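Local atomic coordinates of galactitol 1-phosphate 5-dehydrogenase (Escherichia coli, PDB entry 4UEJ), a protein that oxidises galactitol 1-phosphate to D-tagatose 6-phosphate with NAD(+), as a zinc-containing homodimeric enzyme of the alcohol dehydrogenase family. Residues I317-F323 / G340-P346; L42-K47 / V330-N336. One frame throughout, in Å; residues are numbered along the deposited sequence.

Contact 1 of 2, residues I317-F323 / G340-P346; sequences IAHRGSF and GKVLLIP
Ile317 and Lys341 begin a parallel pairing of strands 317-321 and 341-344, the two strands of a beta-alpha-beta unit joined through helix 323-333. The backbone ladder carries a beta bulge: between the Ile317-Lys341 and His319-Val342 pairs the register slips by one, and Lys341 O accepts from two successive amides, Ala318 N at 2.8 Å and His319 N at 3.3 Å, both on the same face of its carbonyl plane. Beyond the bulge the bonds run from Leu343 N to His319 O, from Gly321 N to Leu343 O, and from Ile345 N to Gly321 O, the last 2.7 Å long and nearly straight at 177°.

Apolar contacts follow the two faces of the sheet. Ile317 and Leu343 share one, crossing at about a right angle with their CD1 atoms 3.8 Å apart. On the other, His319 CB lies 3.9 Å from Val342 CG1, while His319 NE2 bonds to Ser325 OG of the connecting helix.

Arg320 makes salt bridges with Glu138 and Glu314. The Lys341 chain, bent at chi2 and chi3, brings NZ to a salt bridge with Glu60 and a hydrogen bond with Leu37 O; this side chain is about 7 Å from a bound zinc, probably the catalytic one.

Leu344, with CG anti to the backbone N (chi1 171°), forms a CH-pi contact: its CD1 sits over one face of the Phe323 ring, 4.2 Å from the centroid.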
# COMPACT_ATOMS: atom_id res chain seq x y z
N ILE A 317 -26.35 16.43 -9.10
CA ILE A 317 -27.57 15.68 -9.38
C ILE A 317 -27.95 15.74 -10.85
O ILE A 317 -28.13 16.83 -11.41
CB ILE A 317 -28.74 16.17 -8.50
CG1 ILE A 317 -28.39 16.00 -7.02
CG2 ILE A 317 -30.00 15.41 -8.83
CD1 ILE A 317 -29.27 16.77 -6.06
N ALA A 318 -28.06 14.57 -11.47
CA ALA A 318 -28.41 14.48 -12.88
C ALA A 318 -29.89 14.18 -13.07
O ALA A 318 -30.48 14.54 -14.09
CB ALA A 318 -27.57 13.41 -13.58
N HIS A 319 -30.50 13.54 -12.08
CA HIS A 319 -31.89 13.14 -12.22
C HIS A 319 -32.61 13.12 -10.88
O HIS A 319 -32.10 12.60 -9.89
CB HIS A 319 -31.97 11.76 -12.87
CG HIS A 319 -33.37 11.34 -13.20
ND1 HIS A 319 -34.00 11.71 -14.37
CD2 HIS A 319 -34.25 10.58 -12.51
CE1 HIS A 319 -35.22 11.19 -14.39
NE2 HIS A 319 -35.39 10.51 -13.27
N ARG A 320 -33.81 13.71 -10.87
CA ARG A 320 -34.75 13.57 -9.78
C ARG A 320 -36.03 12.99 -10.35
O ARG A 320 -36.52 13.46 -11.38
CB ARG A 320 -35.06 14.91 -9.10
CG ARG A 320 -34.02 15.44 -8.14
CD ARG A 320 -34.57 16.69 -7.47
NE ARG A 320 -33.62 17.35 -6.58
CZ ARG A 320 -32.70 18.23 -6.98
NH1 ARG A 320 -32.58 18.53 -8.27
NH2 ARG A 320 -31.88 18.79 -6.10
N GLY A 321 -36.57 11.98 -9.69
CA GLY A 321 -37.83 11.42 -10.14
C GLY A 321 -38.39 10.39 -9.19
O GLY A 321 -37.68 9.87 -8.34
N SER A 322 -39.68 10.11 -9.33
CA SER A 322 -40.29 9.03 -8.55
C SER A 322 -40.06 7.71 -9.29
O SER A 322 -39.24 7.65 -10.21
CB SER A 322 -41.79 9.30 -8.33
OG SER A 322 -42.29 8.49 -7.27
N PHE A 323 -40.78 6.67 -8.90
CA PHE A 323 -40.37 5.30 -9.21
C PHE A 323 -40.23 4.99 -10.70
O PHE A 323 -39.20 4.47 -11.13
CB PHE A 323 -41.33 4.31 -8.55
CG PHE A 323 -41.23 4.32 -7.05
CD1 PHE A 323 -40.25 3.57 -6.41
CD2 PHE A 323 -42.05 5.14 -6.29
CE1 PHE A 323 -40.13 3.60 -5.04
CE2 PHE A 323 -41.94 5.17 -4.92
CZ PHE A 323 -40.97 4.40 -4.29
N GLY A 340 -24.34 11.35 -13.51
CA GLY A 340 -24.33 12.16 -12.30
C GLY A 340 -25.21 11.41 -11.32
O GLY A 340 -25.64 10.30 -11.62
N LYS A 341 -25.50 12.01 -10.17
CA LYS A 341 -26.32 11.34 -9.17
C LYS A 341 -27.76 11.24 -9.63
O LYS A 341 -28.42 12.25 -9.90
CB LYS A 341 -26.25 12.05 -7.82
CG LYS A 341 -27.08 11.38 -6.73
CD LYS A 341 -26.66 9.93 -6.48
CE LYS A 341 -25.20 9.86 -6.02
NZ LYS A 341 -24.77 8.49 -5.63
N VAL A 342 -28.24 10.01 -9.76
CA VAL A 342 -29.63 9.76 -10.05
C VAL A 342 -30.38 9.53 -8.74
O VAL A 342 -30.09 8.57 -8.02
CB VAL A 342 -29.79 8.55 -10.98
CG1 VAL A 342 -31.27 8.25 -11.24
CG2 VAL A 342 -29.05 8.79 -12.29
N LEU A 343 -31.32 10.41 -8.42
CA LEU A 343 -32.06 10.29 -7.17
C LEU A 343 -33.46 9.76 -7.39
O LEU A 343 -34.18 10.21 -8.28
CB LEU A 343 -32.15 11.63 -6.46
CG LEU A 343 -30.88 12.22 -5.86
CD1 LEU A 343 -31.18 13.62 -5.33
CD2 LEU A 343 -30.36 11.31 -4.77
N LEU A 344 -33.85 8.81 -6.55
CA LEU A 344 -35.25 8.44 -6.42
C LEU A 344 -35.88 9.33 -5.37
O LEU A 344 -35.39 9.43 -4.24
CB LEU A 344 -35.39 6.97 -6.03
CG LEU A 344 -36.79 6.50 -5.64
CD1 LEU A 344 -37.74 6.51 -6.83
CD2 LEU A 344 -36.73 5.12 -5.03
N ILE A 345 -36.95 10.01 -5.77
CA ILE A 345 -37.72 10.86 -4.87
C ILE A 345 -39.16 10.35 -4.81
O ILE A 345 -39.99 10.72 -5.65
CB ILE A 345 -37.70 12.35 -5.35
CG1 ILE A 345 -36.25 12.84 -5.53
CG2 ILE A 345 -38.48 13.25 -4.40
CD1 ILE A 345 -35.39 12.74 -4.28
N PRO A 346 -39.45 9.47 -3.83
CA PRO A 346 -40.78 8.83 -3.69
C PRO A 346 -41.95 9.81 -3.65
O PRO A 346 -41.79 10.94 -3.17
CB PRO A 346 -40.65 8.08 -2.36
CG PRO A 346 -39.19 7.76 -2.25
CD PRO A 346 -38.50 8.98 -2.80

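Contact 2 of 2, residues L42-K47 / V330-N336; sequences LPRIFK and VRDIARN
Phe46 points its ring into the C-terminal end of helix 323-333, where two backbone carbonyls meet it from different directions. Ala334 O stands over the centre of one face, 2.9 Å above the ring plane, whereas Val330 O lies in that plane at the edge, 3.3 Å from Phe46 CZ. Ile45 CG2 lies against the opposite face, offset toward the rim. With CG anti to its own carbonyl carbon (chi1 -64°), the ring reaches the turn where Ala334 leaves the helix with positive phi.

Aliphatic branches pack nearby: Ile45 CD1 meets Val330 CG1 at 3.6 Å, and Leu42 crosses Ile333 at about a right angle, Leu42 CD2 3.9 Å from Ile333 CG2. Val12 of strand 11-16 touches both Ile45 and Val330.

Replacing Phe46 with an alanine would probably open a gap between the helix ends and leave Val330 O without the ring edge it faces.

Apolar packing thus joins the ends of helices 41-46 and 323-333. Val330 O, at the C-H edge of the ring, is probably mildly favourable; Ala334 O, turned to the pi face and buried with no hydrogen-bond partner in the model, probably is not.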
# COMPACT_ATOMS: atom_id res chain seq x y z
N LEU A 42 -24.31 -0.19 -10.31
CA LEU A 42 -24.35 -0.51 -11.74
C LEU A 42 -23.97 -1.97 -12.04
O LEU A 42 -24.68 -2.63 -12.80
CB LEU A 42 -23.45 0.46 -12.53
CG LEU A 42 -24.09 1.75 -13.03
CD1 LEU A 42 -24.80 2.49 -11.91
CD2 LEU A 42 -23.06 2.66 -13.69
N PRO A 43 -22.87 -2.48 -11.44
CA PRO A 43 -22.61 -3.92 -11.62
C PRO A 43 -23.72 -4.82 -11.05
O PRO A 43 -23.93 -5.92 -11.57
CB PRO A 43 -21.30 -4.14 -10.85
CG PRO A 43 -20.65 -2.81 -10.80
CD PRO A 43 -21.77 -1.82 -10.72
N ARG A 44 -24.40 -4.37 -10.01
CA ARG A 44 -25.45 -5.17 -9.39
C ARG A 44 -26.66 -5.26 -10.30
O ARG A 44 -27.34 -6.28 -10.33
CB ARG A 44 -25.87 -4.58 -8.03
CG ARG A 44 -24.76 -4.56 -7.00
CD ARG A 44 -25.25 -4.05 -5.64
NE ARG A 44 -24.13 -3.95 -4.69
CZ ARG A 44 -23.60 -2.82 -4.26
NH1 ARG A 44 -24.08 -1.65 -4.67
NH2 ARG A 44 -22.58 -2.85 -3.42
N ILE A 45 -26.91 -4.20 -11.04
CA ILE A 45 -28.08 -4.12 -11.91
C ILE A 45 -27.82 -4.81 -13.25
O ILE A 45 -28.63 -5.61 -13.72
CB ILE A 45 -28.49 -2.66 -12.16
CG1 ILE A 45 -28.81 -1.97 -10.83
CG2 ILE A 45 -29.69 -2.59 -13.09
CD1 ILE A 45 -28.95 -0.47 -10.93
N PHE A 46 -26.67 -4.52 -13.84
CA PHE A 46 -26.46 -4.92 -15.23
C PHE A 46 -25.50 -6.09 -15.42
O PHE A 46 -25.53 -6.74 -16.47
CB PHE A 46 -25.97 -3.72 -16.03
CG PHE A 46 -26.98 -2.61 -16.11
CD1 PHE A 46 -28.00 -2.66 -17.05
CD2 PHE A 46 -26.93 -1.55 -15.24
CE1 PHE A 46 -28.94 -1.65 -17.12
CE2 PHE A 46 -27.87 -0.53 -15.30
CZ PHE A 46 -28.87 -0.58 -16.25
N LYS A 47 -24.63 -6.34 -14.44
CA LYS A 47 -23.57 -7.34 -14.61
C LYS A 47 -23.74 -8.55 -13.71
O LYS A 47 -22.77 -9.22 -13.38
CB LYS A 47 -22.18 -6.73 -14.34
CG LYS A 47 -21.74 -5.61 -15.28
CD LYS A 47 -22.63 -5.48 -16.51
CE LYS A 47 -22.03 -6.00 -17.80
NZ LYS A 47 -23.11 -6.03 -18.84
N VAL A 330 -32.40 4.68 -14.65
CA VAL A 330 -31.50 3.57 -14.38
C VAL A 330 -31.30 2.73 -15.65
O VAL A 330 -30.17 2.41 -16.02
CB VAL A 330 -32.02 2.67 -13.25
CG1 VAL A 330 -31.15 1.44 -13.11
CG2 VAL A 330 -32.08 3.45 -11.94
N ARG A 331 -32.40 2.39 -16.30
CA ARG A 331 -32.35 1.64 -17.56
C ARG A 331 -31.53 2.38 -18.62
O ARG A 331 -30.76 1.76 -19.35
CB ARG A 331 -33.76 1.35 -18.08
CG ARG A 331 -34.49 0.24 -17.33
CD ARG A 331 -35.81 -0.15 -17.99
NE ARG A 331 -36.87 0.80 -17.69
CZ ARG A 331 -37.86 0.58 -16.83
NH1 ARG A 331 -37.93 -0.57 -16.18
NH2 ARG A 331 -38.78 1.51 -16.62
N ASP A 332 -31.68 3.70 -18.67
CA ASP A 332 -30.99 4.50 -19.68
C ASP A 332 -29.48 4.49 -19.48
O ASP A 332 -28.73 4.78 -20.40
CB ASP A 332 -31.51 5.94 -19.67
CG ASP A 332 -32.92 6.06 -20.20
OD1 ASP A 332 -33.34 5.20 -21.01
OD2 ASP A 332 -33.62 7.02 -19.82
N ILE A 333 -29.05 4.16 -18.27
CA ILE A 333 -27.63 4.07 -17.98
C ILE A 333 -26.99 2.95 -18.79
O ILE A 333 -25.86 3.08 -19.25
CB ILE A 333 -27.35 3.83 -16.48
CG1 ILE A 333 -27.96 4.94 -15.64
CG2 ILE A 333 -25.86 3.71 -16.21
CD1 ILE A 333 -27.66 6.31 -16.16
N ALA A 334 -27.75 1.86 -18.96
CA ALA A 334 -27.20 0.61 -19.48
C ALA A 334 -25.92 0.32 -18.71
O ALA A 334 -25.93 0.22 -17.49
CB ALA A 334 -26.94 0.70 -20.98
N ARG A 335 -24.80 0.20 -19.42
CA ARG A 335 -23.52 0.28 -18.74
C ARG A 335 -22.52 1.16 -19.46
O ARG A 335 -21.43 0.73 -19.84
CB ARG A 335 -22.91 -1.09 -18.52
CG ARG A 335 -21.99 -1.08 -17.32
CD ARG A 335 -21.66 -2.47 -16.95
NE ARG A 335 -20.28 -2.68 -16.51
CZ ARG A 335 -19.32 -3.19 -17.27
NH1 ARG A 335 -19.58 -3.53 -18.53
NH2 ARG A 335 -18.10 -3.35 -16.78
N ASN A 336 -22.92 2.41 -19.66
CA ASN A 336 -22.00 3.44 -20.08
C ASN A 336 -21.58 4.19 -18.82
O ASN A 336 -21.72 3.67 -17.71
CB ASN A 336 -22.66 4.35 -21.11
CG ASN A 336 -23.23 3.57 -22.28
OD1 ASN A 336 -24.43 3.62 -22.56
ND2 ASN A 336 -22.36 2.84 -22.98

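How the contacts relate
From the N terminus, the chain first reaches residues 42-47, on the helix that follows Cys38, a ligand of the zinc ion that is probably catalytic. It then passes through the N-terminal GroES-like region and the parallel Rossmann sheet before entering 317-323. Helix 323-333 follows; its last turn and the residues after it, 330-336, close the long loop of contact 2, with 282 residues between the segments. Residues 340-346 close contact 1 across only 16. The segments alternate, so the two contacts cross rather than nest. Contact 1 pairs the C-terminal strands, which return to the mixed sheet through 341-344 beside 27-36; contact 2 fastens the end of the helix between them to helix 41-46.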